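Local coordinates for ATP phosphoribosyltransferase (Methanobacterium thermoautotrophicum, PDB 2VD3), which catalyses the condensation of ATP with 5-phosphoribose 1-diphosphate, the first step of histidine biosynthesis, and is probably the main point where this pathway is controlled, at residues I7-K12 with P18-L23; E24-G29 with R208-A213; S104-R107 with I112-G115; E127-L130 with G134-A137; N266-L271 with R277-V282. One frame throughout, in Å; residues are numbered along the deposited sequence.

Interaction 1 (I7-K12 with P18-L23); sequences IAVPSK and PAIRLL
Val9 packs its two methyls onto Ala19, Ile20 and Leu23, and so seats helix 16-25 on strand 5-10. This is the first beta-alpha unit of a periplasmic-binding-protein-like fold, in which strand 5-10 runs parallel to its sheet neighbours 47-52 and 68-72. The helix turns back across the strand. Over the short segments their axes come within 8.6 Å, at 136° between chain directions. The closest backbone pair is Val9 and Ala19, with CA atoms 6.9 Å apart.

Val9 can be followed outward from its CB, which faces the helix and splits the contact in two. CG1 stands anti to the backbone N (chi1 170°) and lies over the start of the segment 18-23. There Val9 CG1 meets Ala19 CB at 4.0 Å. Val9 CG1 also touches Ile20 CG1 at 4.2 Å. Ile20 reaches it from the flank, because its CB does not point at the strand and only the chain beyond bends in. CG2, beside the backbone N of Val9, takes the other half of the contact and goes to Leu23.

Ala19 and Leu23 sit one helical turn apart, joined by the bond from Leu23 N to Ala19 O. They therefore present neighbouring places on one helix face to the two branches of valine. The contact is wholly apolar and mostly buried. Met50 holds the Val9 backbone in the sheet, and Leu203 and Ile207 of helix 197-212 pack on Leu23. The side chains of Val9 and Leu23 run past one another in opposing directions, and the methyls that meet, Val9 CG2 and Leu23 CD1, are 3.9 Å apart.

Interaction 2 (E24-G29 with R208-A213); sequences ENAGVG and RGVIDA. With MG (magnesium ion), chain L.
Val210 pushes its CG2 methyl against the last turn of helix 16-25, where Asn25 and Ala26 receive it. The chain leaves that helix through a Schellman motif, with Gly27 at positive phi (87°).

The first shell is small. Val210 CG2 lies 3.4 Å from the backbone O of Asn25 and 3.6 Å from Asn25 CB. The other methyl, Val210 CG1, also rests on Asn25 CB, at 4.0 Å, so the valine fork straddles the root of the asparagine side chain. Ala26 CB lies beside Val210 CG2 at 4.2 Å. The torsion of Val210 explains the split: CG1 is anti to the backbone N (chi1 169°), which leaves CG2 next to that N and aimed at the Asn25 carbonyl.

The next shell positions these groups. Gly27 N bonds back to Glu24 O and closes the helix end that carries Asn25 and Ala26. Ile207, from the same helix as Val210, also touches Ala26, and Arg286 packs on Val210. The contact thus joins the end of helix 16-25 to the end of helix 197-212, which leads toward the C-terminal domain.

Further out, Glu24 turns its side chain away from Val210, with a bend at chi2 (78°). Gly29 leaves room for that carboxylate, since a CB there would run into Glu24 OE1. This oxygen binds a magnesium ion, at 2.5 Å from Glu24 OE1.

Interaction 3 (S104-R107 with I112-G115); sequences STIR and IPRG
Ile106 and Ile112 bring two pieces of one irregular loop together, with their CA atoms 6.4 Å apart. The loop joins strand 94-101 to strand 117-120, and its first piece opens with an ST turn. In that turn Ser104 OG accepts a bond from the backbone N of Ile106, 3.3 Å long and bent to 139° at the hydrogen. The chain then straightens at Ile106. The segment 112-115 starts extended as well, with Pro113 following Ile112. Neither piece forms regular helix or strand, so they meet through side chains rather than by backbone pairing.

Ile106 does most of the touching, and it uses both branches. Ile106 CG2, anti to the backbone N, rests on Ile112 CG1 at 4.1 Å. The longer branch stays extended to its end (chi2 163°), which carries CD1 onward to the Pro113 ring. Ile106 crosses each of these two partners at a slant. Its CB points at the second segment, whereas Ile112 and Pro113 are met from the flank.

The loop packs inward through the same residues. Leu157 of strand 157-162 touches both isoleucines, and Ile176 of strand 173-188 touches Ile106. Next to this cluster, Arg107 N bonds to OD2 of Asp111, the residue just before Ile112, which links the first piece to the chain leading into the second. At the outer, more exposed side of the contact, the Ile106 CD1 methyl ends 4.2 Å from Pro113 CD.

Interaction 4 (E127-L130 with G134-A137); sequences ENYL and GIDA
Tyr129 meets Ile135 through its ring: the Ile135 CD1 methyl comes within 4.4 Å of Tyr129 CE2, on an oblique approach. The ring of His133 also meets it, with the two planes at about 40°, and Pro109 packs on the tyrosine. At the far end Tyr129 OH is hydrogen-bonded to Asp177 OD2, so the buried ring has its polar atom satisfied.

The second flat group is the carbonyl of Leu130. Leu130 O takes the backbone N of Ile135 at 2.9 Å. The bond is bent, 131° at the hydrogen, and the donor is tilted 16° from the carbonyl plane. This bond belongs to the Schellman motif that ends helix 123-132. Gly134 supplies the positive phi that swings the chain back. Leu130 and Ile135, on either side of the turn, then share a hydrophobic contact.

Their side chains cross at about a right angle. Leu130 CD2 lies 4.0 Å from Ile135 CD1. On the other branch, Leu130 CD1 leans on Ala137, 3.8 Å from Ala137 CB and 3.6 Å from Ala137 O. Cutting Leu130 back to an alanine would remove both branches, and would probably leave a gap between helix and loop with Ile135 and Ala137 less firmly held. Ile118 of strand 117-120 touches both Leu130 and Ala137, and Val139 of strand 138-141 packs on Leu130.

Interaction 5 (N266-L271 with R277-V282); sequences NLINRL and RDILVV. With HIS (histidine), chain C.
Ile279 reaches helix 264-272 because its side chain is stretched to the tip: CG1 lies anti to the carbonyl carbon (chi1 -51°) and the chain runs on extended through chi2 (166°). This sets CD1 between two helix residues one turn apart. Ile279 CD1 is 4.3 Å from Ile268 CG2 and 4.2 Å from Leu271 CB. The contact is buried and apolar. Val219 of strand 216-224 packs on Ile279, and Leu234 of helix 228-234 on Leu271.

These parts belong to a beta-alpha-beta-beta-alpha-beta domain with the ferredoxin-like strand order 2-3-1-4, in the GlnB-like clan. Helix 264-272 packs on the side of strand 279-283 that carries Ile279. The strand is outermost within this chain, and a second subunit extends the sheet antiparallel along it.

Just before the strand the chain turns a corner at Asp278, which has positive phi. The turn presents Asp278 O to the bound histidine, which donates from NE2 at 3.0 Å and 151°. Leu280 leaves the strand on the side away from the helix. Leu280 CG lies 3.8 Å from histidine NE2, and Leu280 CD1 is 3.8 Å from histidine CD2. With only an alanine at Leu280, the imidazole would lose this apolar neighbour and is likely to shift more freely.

Asn222 and several groups of the second subunit, among them Thr242 and the backbone of Val258, also bond the ligand. The pocket is thus shared between two chains, which fits a histidine-inhibited enzyme. The bond to a carbonyl oxygen implies that the imidazole carries a hydrogen on NE2.

Interactions 1 and 2 share helix 16-25 and have centres 12 Å apart. They touch where Leu22 CD1 packs on Val210 CG1 at 3.7 Å. Interactions 3 and 4 lie along the chain between the two segments of interaction 2 and form a second pair, with centres 13 Å apart. Ile112 joins them by packing on Ile135 and Ala137. This pair lies on the opposite side of the chain's centre from interaction 2, with centres 40 Å or more away. Interaction 5 comes last, in the C-terminal domain, about 55 Å from interaction 3 between centres. Helix 197-212 of interaction 2 leads toward that domain, whose histidine site is shared with a second subunit.

Interaction 1 (I7-K12 with P18-L23)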
# COMPACT_ATOMS: atom_id res chain seq x y z
N ILE A 7 -19.71 -2.47 21.11
CA ILE A 7 -19.61 -3.65 20.26
C ILE A 7 -18.27 -3.73 19.52
O ILE A 7 -17.83 -2.77 18.86
CB ILE A 7 -20.81 -3.80 19.28
CG1 ILE A 7 -20.61 -4.98 18.33
CG2 ILE A 7 -21.07 -2.53 18.51
CD1 ILE A 7 -21.91 -5.73 17.99
N ALA A 8 -17.63 -4.89 19.64
CA ALA A 8 -16.36 -5.17 19.02
C ALA A 8 -16.58 -5.63 17.59
O ALA A 8 -17.26 -6.62 17.34
CB ALA A 8 -15.59 -6.21 19.82
N VAL A 9 -16.00 -4.90 16.65
CA VAL A 9 -16.20 -5.18 15.23
C VAL A 9 -14.83 -5.35 14.59
O VAL A 9 -13.93 -4.56 14.87
CB VAL A 9 -17.01 -4.03 14.55
CG1 VAL A 9 -17.03 -4.16 13.03
CG2 VAL A 9 -18.44 -3.99 15.12
N PRO A 10 -14.65 -6.40 13.78
CA PRO A 10 -13.36 -6.62 13.13
C PRO A 10 -12.90 -5.42 12.32
O PRO A 10 -13.73 -4.76 11.68
CB PRO A 10 -13.61 -7.85 12.25
CG PRO A 10 -14.69 -8.57 12.99
CD PRO A 10 -15.60 -7.48 13.45
N SER A 11 -11.60 -5.15 12.38
CA SER A 11 -10.99 -3.98 11.75
C SER A 11 -10.44 -4.28 10.37
O SER A 11 -10.43 -3.40 9.50
CB SER A 11 -9.86 -3.44 12.63
OG SER A 11 -9.12 -4.50 13.21
N LYS A 12 -9.97 -5.50 10.17
CA LYS A 12 -9.47 -5.93 8.86
C LYS A 12 -9.99 -7.32 8.52
O LYS A 12 -10.58 -7.99 9.37
CB LYS A 12 -7.92 -5.86 8.79
CG LYS A 12 -7.18 -6.37 10.03
CD LYS A 12 -5.87 -5.62 10.27
CE LYS A 12 -4.70 -6.22 9.49
NZ LYS A 12 -3.45 -5.43 9.69
N PRO A 18 -18.72 -6.40 5.85
CA PRO A 18 -20.12 -6.83 5.99
C PRO A 18 -20.73 -6.55 7.38
O PRO A 18 -21.93 -6.29 7.48
CB PRO A 18 -20.06 -8.34 5.72
CG PRO A 18 -18.77 -8.56 5.04
CD PRO A 18 -17.83 -7.53 5.54
N ALA A 19 -19.90 -6.62 8.43
CA ALA A 19 -20.31 -6.28 9.79
C ALA A 19 -20.68 -4.79 9.90
O ALA A 19 -21.67 -4.43 10.54
CB ALA A 19 -19.21 -6.63 10.79
N ILE A 20 -19.89 -3.94 9.26
CA ILE A 20 -20.18 -2.52 9.20
C ILE A 20 -21.49 -2.27 8.43
O ILE A 20 -22.35 -1.50 8.90
CB ILE A 20 -18.97 -1.71 8.67
CG1 ILE A 20 -17.86 -1.71 9.72
CG2 ILE A 20 -19.36 -0.29 8.29
CD1 ILE A 20 -16.47 -1.29 9.20
N ARG A 21 -21.65 -2.94 7.29
CA ARG A 21 -22.88 -2.85 6.47
C ARG A 21 -24.14 -3.33 7.19
O ARG A 21 -25.21 -2.73 7.06
CB ARG A 21 -22.73 -3.60 5.15
CG ARG A 21 -22.21 -2.76 3.99
CD ARG A 21 -22.13 -3.58 2.70
NE ARG A 21 -21.23 -4.73 2.84
CZ ARG A 21 -19.97 -4.78 2.39
NH1 ARG A 21 -19.44 -3.74 1.76
NH2 ARG A 21 -19.25 -5.88 2.57
N LEU A 22 -24.01 -4.41 7.95
CA LEU A 22 -25.12 -4.97 8.72
C LEU A 22 -25.61 -4.00 9.80
O LEU A 22 -26.82 -3.76 9.92
CB LEU A 22 -24.71 -6.32 9.31
CG LEU A 22 -25.43 -6.88 10.54
CD1 LEU A 22 -26.84 -7.32 10.21
CD2 LEU A 22 -24.61 -8.06 11.09
N LEU A 23 -24.69 -3.44 10.58
CA LEU A 23 -25.03 -2.43 11.57
C LEU A 23 -25.72 -1.21 10.93
O LEU A 23 -26.73 -0.72 11.43
CB LEU A 23 -23.78 -2.00 12.36
CG LEU A 23 -23.18 -3.05 13.32
CD1 LEU A 23 -21.81 -2.61 13.84
CD2 LEU A 23 -24.11 -3.36 14.48

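Interaction 2 (E24-G29 with R208-A213)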
# COMPACT_ATOMS: atom_id res chain seq x y z
N GLU A 24 -25.16 -0.75 9.81
CA GLU A 24 -25.77 0.29 8.99
C GLU A 24 -27.23 -0.05 8.67
O GLU A 24 -28.12 0.76 8.93
CB GLU A 24 -24.95 0.46 7.70
CG GLU A 24 -25.62 1.28 6.60
CD GLU A 24 -25.58 2.77 6.84
OE1 GLU A 24 -25.20 3.19 7.95
OE2 GLU A 24 -25.94 3.53 5.90
N ASN A 25 -27.47 -1.25 8.15
CA ASN A 25 -28.83 -1.67 7.81
C ASN A 25 -29.75 -1.85 9.02
O ASN A 25 -30.98 -1.79 8.89
CB ASN A 25 -28.81 -2.92 6.93
CG ASN A 25 -28.27 -2.65 5.52
OD1 ASN A 25 -27.62 -1.63 5.28
ND2 ASN A 25 -28.53 -3.55 4.60
N ALA A 26 -29.15 -2.07 10.19
CA ALA A 26 -29.87 -2.28 11.45
C ALA A 26 -30.24 -0.95 12.14
O ALA A 26 -30.85 -0.95 13.21
CB ALA A 26 -29.04 -3.15 12.40
N GLY A 27 -29.86 0.16 11.52
CA GLY A 27 -30.08 1.49 12.07
C GLY A 27 -28.97 1.97 13.00
O GLY A 27 -29.12 2.98 13.69
N VAL A 28 -27.86 1.23 13.01
CA VAL A 28 -26.74 1.49 13.92
C VAL A 28 -25.45 1.68 13.12
O VAL A 28 -24.40 1.15 13.48
CB VAL A 28 -26.60 0.34 14.99
CG1 VAL A 28 -25.44 0.59 15.93
CG2 VAL A 28 -27.89 0.21 15.80
N GLY A 29 -25.53 2.45 12.04
CA GLY A 29 -24.36 2.75 11.23
C GLY A 29 -23.34 3.59 11.99
O GLY A 29 -23.69 4.30 12.93
N ARG A 208 -31.21 -8.85 13.86
CA ARG A 208 -31.99 -10.04 13.53
C ARG A 208 -32.92 -9.73 12.36
O ARG A 208 -33.04 -10.54 11.44
CB ARG A 208 -32.75 -10.58 14.75
CG ARG A 208 -33.36 -11.99 14.61
CD ARG A 208 -32.49 -12.92 13.73
NE ARG A 208 -32.85 -14.34 13.83
CZ ARG A 208 -32.76 -15.21 12.82
NH1 ARG A 208 -33.10 -16.48 13.02
NH2 ARG A 208 -32.36 -14.82 11.62
N GLY A 209 -33.53 -8.55 12.39
CA GLY A 209 -34.34 -8.02 11.29
C GLY A 209 -33.66 -7.94 9.92
O GLY A 209 -34.28 -8.24 8.90
N VAL A 210 -32.39 -7.54 9.89
CA VAL A 210 -31.62 -7.47 8.64
C VAL A 210 -31.33 -8.87 8.09
O VAL A 210 -31.30 -9.07 6.88
CB VAL A 210 -30.30 -6.68 8.83
CG1 VAL A 210 -29.37 -6.82 7.63
CG2 VAL A 210 -30.61 -5.21 9.07
N ILE A 211 -31.13 -9.83 8.99
CA ILE A 211 -30.83 -11.21 8.60
C ILE A 211 -32.04 -11.89 7.98
O ILE A 211 -31.91 -12.69 7.05
CB ILE A 211 -30.31 -12.04 9.79
CG1 ILE A 211 -28.87 -11.62 10.13
CG2 ILE A 211 -30.35 -13.53 9.49
CD1 ILE A 211 -28.49 -12.00 11.51
N ASP A 212 -33.22 -11.59 8.51
CA ASP A 212 -34.45 -12.17 7.98
C ASP A 212 -34.87 -11.51 6.67
O ASP A 212 -35.74 -12.03 5.97
CB ASP A 212 -35.59 -12.07 9.01
CG ASP A 212 -35.32 -12.90 10.26
OD1 ASP A 212 -34.61 -13.93 10.17
OD2 ASP A 212 -35.82 -12.51 11.34
N ALA A 213 -34.25 -10.38 6.35
CA ALA A 213 -34.51 -9.69 5.08
C ALA A 213 -33.68 -10.26 3.93
O ALA A 213 -33.94 -9.95 2.77
CB ALA A 213 -34.29 -8.18 5.22
MG MG L . -25.12 5.45 9.00

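Interaction 3 (S104-R107 with I112-G115)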
# COMPACT_ATOMS: atom_id res chain seq x y z
N SER A 104 -1.73 -39.21 -1.70
CA SER A 104 -1.46 -39.93 -0.45
C SER A 104 -2.32 -41.18 -0.27
O SER A 104 -3.40 -41.31 -0.86
CB SER A 104 -1.61 -39.01 0.76
OG SER A 104 -1.29 -39.71 1.95
N THR A 105 -1.81 -42.10 0.55
CA THR A 105 -2.56 -43.27 1.02
C THR A 105 -3.79 -42.81 1.80
O THR A 105 -4.90 -43.28 1.53
CB THR A 105 -1.66 -44.20 1.88
OG1 THR A 105 -0.99 -45.14 1.02
CG2 THR A 105 -2.47 -44.97 2.93
N ILE A 106 -3.59 -41.88 2.73
CA ILE A 106 -4.65 -41.38 3.61
C ILE A 106 -5.84 -40.82 2.81
O ILE A 106 -5.74 -39.76 2.18
CB ILE A 106 -4.11 -40.29 4.59
CG1 ILE A 106 -2.96 -40.86 5.42
CG2 ILE A 106 -5.23 -39.75 5.49
CD1 ILE A 106 -2.10 -39.80 6.10
N ARG A 107 -6.96 -41.54 2.85
CA ARG A 107 -8.19 -41.09 2.18
C ARG A 107 -9.29 -40.69 3.17
O ARG A 107 -10.29 -40.07 2.79
CB ARG A 107 -8.69 -42.16 1.20
CG ARG A 107 -7.99 -42.12 -0.17
CD ARG A 107 -7.86 -43.51 -0.75
NE ARG A 107 -6.74 -44.23 -0.14
CZ ARG A 107 -6.67 -45.55 -0.02
NH1 ARG A 107 -7.66 -46.33 -0.45
NH2 ARG A 107 -5.61 -46.10 0.55
N ILE A 112 -4.86 -42.33 9.35
CA ILE A 112 -3.78 -41.53 9.93
C ILE A 112 -2.96 -42.37 10.91
O ILE A 112 -3.50 -42.90 11.88
CB ILE A 112 -4.31 -40.23 10.59
CG1 ILE A 112 -5.02 -39.35 9.56
CG2 ILE A 112 -3.18 -39.45 11.24
CD1 ILE A 112 -5.99 -38.34 10.15
N PRO A 113 -1.65 -42.49 10.65
CA PRO A 113 -0.76 -43.29 11.49
C PRO A 113 -0.25 -42.53 12.72
O PRO A 113 -0.30 -41.29 12.75
CB PRO A 113 0.40 -43.64 10.55
CG PRO A 113 0.19 -42.82 9.28
CD PRO A 113 -0.91 -41.85 9.54
N ARG A 114 0.22 -43.28 13.72
CA ARG A 114 0.75 -42.74 14.97
C ARG A 114 1.58 -41.45 14.81
O ARG A 114 1.35 -40.47 15.52
CB ARG A 114 1.60 -43.80 15.68
CG ARG A 114 0.95 -44.44 16.90
CD ARG A 114 -0.13 -45.43 16.52
NE ARG A 114 -0.61 -46.18 17.69
CZ ARG A 114 -1.61 -45.80 18.48
NH1 ARG A 114 -2.27 -44.67 18.25
NH2 ARG A 114 -1.96 -46.57 19.51
N GLY A 115 2.53 -41.46 13.89
CA GLY A 115 3.50 -40.37 13.81
C GLY A 115 3.14 -39.19 12.93
O GLY A 115 3.96 -38.29 12.75

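Interaction 4 (E127-L130 with G134-A137)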
# COMPACT_ATOMS: atom_id res chain seq x y z
N GLU A 127 -6.19 -30.20 17.89
CA GLU A 127 -5.89 -31.13 18.99
C GLU A 127 -7.18 -31.79 19.43
O GLU A 127 -7.26 -33.01 19.57
CB GLU A 127 -5.22 -30.45 20.19
CG GLU A 127 -3.80 -29.92 19.95
CD GLU A 127 -2.70 -30.99 19.91
OE1 GLU A 127 -3.02 -32.21 19.98
OE2 GLU A 127 -1.51 -30.61 19.81
N ASN A 128 -8.21 -30.96 19.63
CA ASN A 128 -9.52 -31.41 20.09
C ASN A 128 -10.21 -32.40 19.16
O ASN A 128 -10.82 -33.36 19.62
CB ASN A 128 -10.43 -30.20 20.33
CG ASN A 128 -11.54 -30.50 21.29
OD1 ASN A 128 -11.31 -30.66 22.49
ND2 ASN A 128 -12.76 -30.58 20.78
N TYR A 129 -10.13 -32.15 17.85
CA TYR A 129 -10.64 -33.06 16.82
C TYR A 129 -9.92 -34.41 16.88
O TYR A 129 -10.55 -35.46 16.79
CB TYR A 129 -10.48 -32.43 15.43
CG TYR A 129 -10.56 -33.39 14.25
CD1 TYR A 129 -11.78 -33.66 13.63
CD2 TYR A 129 -9.42 -34.01 13.75
CE1 TYR A 129 -11.86 -34.54 12.54
CE2 TYR A 129 -9.49 -34.89 12.68
CZ TYR A 129 -10.71 -35.15 12.08
OH TYR A 129 -10.77 -36.00 11.00
N LEU A 130 -8.60 -34.35 17.02
CA LEU A 130 -7.77 -35.54 17.14
C LEU A 130 -8.09 -36.30 18.41
O LEU A 130 -8.14 -37.53 18.39
CB LEU A 130 -6.28 -35.18 17.11
CG LEU A 130 -5.67 -34.72 15.78
CD1 LEU A 130 -4.17 -34.57 15.95
CD2 LEU A 130 -5.99 -35.67 14.61
N GLY A 134 -9.72 -39.91 18.75
CA GLY A 134 -8.74 -40.83 19.33
C GLY A 134 -7.46 -41.02 18.53
O GLY A 134 -6.68 -41.93 18.82
N ILE A 135 -7.23 -40.16 17.54
CA ILE A 135 -6.06 -40.28 16.68
C ILE A 135 -4.83 -39.70 17.36
O ILE A 135 -4.89 -38.62 17.96
CB ILE A 135 -6.26 -39.58 15.31
CG1 ILE A 135 -7.66 -39.86 14.75
CG2 ILE A 135 -5.20 -40.04 14.33
CD1 ILE A 135 -8.06 -38.92 13.61
N ASP A 136 -3.73 -40.44 17.29
CA ASP A 136 -2.44 -39.95 17.75
C ASP A 136 -1.72 -39.37 16.55
O ASP A 136 -1.27 -40.11 15.67
CB ASP A 136 -1.62 -41.08 18.40
CG ASP A 136 -0.27 -40.61 18.94
OD1 ASP A 136 0.17 -39.48 18.64
OD2 ASP A 136 0.37 -41.40 19.68
N ALA A 137 -1.65 -38.05 16.50
CA ALA A 137 -0.93 -37.34 15.46
C ALA A 137 -0.36 -36.06 16.05
O ALA A 137 -0.91 -35.53 17.02
CB ALA A 137 -1.83 -37.04 14.27

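Interaction 5 (N266-L271 with R277-V282)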
# COMPACT_ATOMS: atom_id res chain seq x y z
N ASN A 266 -38.63 -17.69 -11.85
CA ASN A 266 -39.80 -18.46 -12.26
C ASN A 266 -41.09 -17.63 -12.14
O ASN A 266 -41.98 -17.72 -12.99
CB ASN A 266 -39.89 -19.81 -11.51
CG ASN A 266 -40.86 -19.79 -10.33
OD1 ASN A 266 -42.08 -19.85 -10.51
ND2 ASN A 266 -40.32 -19.71 -9.12
N LEU A 267 -41.16 -16.80 -11.09
CA LEU A 267 -42.29 -15.90 -10.89
C LEU A 267 -42.43 -14.90 -12.04
O LEU A 267 -43.52 -14.74 -12.57
CB LEU A 267 -42.18 -15.17 -9.54
CG LEU A 267 -43.34 -14.24 -9.17
CD1 LEU A 267 -44.65 -15.01 -8.92
CD2 LEU A 267 -43.01 -13.32 -7.98
N ILE A 268 -41.33 -14.25 -12.43
CA ILE A 268 -41.34 -13.27 -13.52
C ILE A 268 -41.97 -13.84 -14.79
O ILE A 268 -42.89 -13.25 -15.35
CB ILE A 268 -39.91 -12.69 -13.81
CG1 ILE A 268 -39.44 -11.81 -12.64
CG2 ILE A 268 -39.88 -11.88 -15.11
CD1 ILE A 268 -37.92 -11.74 -12.48
N ASN A 269 -41.49 -15.01 -15.22
CA ASN A 269 -42.03 -15.69 -16.41
C ASN A 269 -43.50 -16.09 -16.24
O ASN A 269 -44.30 -15.94 -17.17
CB ASN A 269 -41.19 -16.93 -16.76
CG ASN A 269 -39.69 -16.67 -16.67
OD1 ASN A 269 -39.24 -15.53 -16.66
ND2 ASN A 269 -38.91 -17.75 -16.62
N ARG A 270 -43.84 -16.58 -15.05
CA ARG A 270 -45.22 -16.90 -14.69
C ARG A 270 -46.13 -15.66 -14.62
O ARG A 270 -47.30 -15.71 -15.00
CB ARG A 270 -45.25 -17.69 -13.38
CG ARG A 270 -45.35 -19.20 -13.59
CD ARG A 270 -44.82 -20.00 -12.40
NE ARG A 270 -43.55 -20.68 -12.70
CZ ARG A 270 -43.41 -22.00 -12.82
NH1 ARG A 270 -44.45 -22.82 -12.67
NH2 ARG A 270 -42.22 -22.52 -13.11
N LEU A 271 -45.58 -14.54 -14.14
CA LEU A 271 -46.32 -13.28 -14.09
C LEU A 271 -46.56 -12.68 -15.48
O LEU A 271 -47.68 -12.28 -15.80
CB LEU A 271 -45.64 -12.25 -13.18
CG LEU A 271 -45.54 -12.54 -11.67
CD1 LEU A 271 -44.62 -11.53 -10.99
CD2 LEU A 271 -46.91 -12.60 -11.00
N ARG A 277 -47.34 -6.55 -16.08
CA ARG A 277 -46.32 -5.66 -16.63
C ARG A 277 -45.71 -4.77 -15.54
O ARG A 277 -46.21 -4.74 -14.41
CB ARG A 277 -46.86 -4.84 -17.82
CG ARG A 277 -48.21 -4.16 -17.62
CD ARG A 277 -48.86 -3.89 -18.98
NE ARG A 277 -50.28 -3.54 -18.89
CZ ARG A 277 -50.78 -2.32 -19.12
NH1 ARG A 277 -52.09 -2.11 -19.02
NH2 ARG A 277 -49.97 -1.32 -19.47
N ASP A 278 -44.62 -4.09 -15.90
CA ASP A 278 -43.94 -3.12 -15.03
C ASP A 278 -43.51 -3.73 -13.70
O ASP A 278 -43.76 -3.16 -12.63
CB ASP A 278 -44.82 -1.88 -14.81
CG ASP A 278 -45.56 -1.46 -16.06
OD1 ASP A 278 -44.91 -1.35 -17.12
OD2 ASP A 278 -46.78 -1.24 -15.98
N ILE A 279 -42.87 -4.88 -13.78
CA ILE A 279 -42.48 -5.61 -12.58
C ILE A 279 -41.28 -4.95 -11.91
O ILE A 279 -40.21 -4.81 -12.50
CB ILE A 279 -42.20 -7.10 -12.86
CG1 ILE A 279 -43.38 -7.72 -13.63
CG2 ILE A 279 -41.96 -7.84 -11.55
CD1 ILE A 279 -43.06 -9.08 -14.25
N LEU A 280 -41.49 -4.54 -10.66
CA LEU A 280 -40.47 -3.86 -9.89
C LEU A 280 -40.03 -4.76 -8.77
O LEU A 280 -40.85 -5.47 -8.14
CB LEU A 280 -41.01 -2.56 -9.29
CG LEU A 280 -41.98 -1.68 -10.08
CD1 LEU A 280 -42.34 -0.47 -9.25
CD2 LEU A 280 -41.41 -1.26 -11.45
N VAL A 281 -38.73 -4.74 -8.52
CA VAL A 281 -38.17 -5.42 -7.37
C VAL A 281 -37.56 -4.33 -6.51
O VAL A 281 -36.61 -3.67 -6.93
CB VAL A 281 -37.12 -6.48 -7.78
CG1 VAL A 281 -36.67 -7.27 -6.56
CG2 VAL A 281 -37.71 -7.44 -8.84
N VAL A 282 -38.14 -4.13 -5.33
CA VAL A 282 -37.78 -3.05 -4.41
C VAL A 282 -37.06 -3.69 -3.21
O VAL A 282 -37.50 -4.73 -2.72
CB VAL A 282 -39.05 -2.30 -3.93
CG1 VAL A 282 -38.71 -1.13 -3.02
CG2 VAL A 282 -39.88 -1.81 -5.09
N HIS C . -48.57 1.97 -10.86
CA HIS C . -47.25 2.68 -10.83
C HIS C . -46.64 2.78 -12.23
O HIS C . -45.68 3.52 -12.44
CB HIS C . -46.27 1.97 -9.89
CG HIS C . -46.07 0.52 -10.20
ND1 HIS C . -46.48 -0.48 -9.35
CD2 HIS C . -45.53 -0.10 -11.28
CE1 HIS C . -46.18 -1.66 -9.88
NE2 HIS C . -45.61 -1.45 -11.05
OXT HIS C . -47.10 2.13 -13.17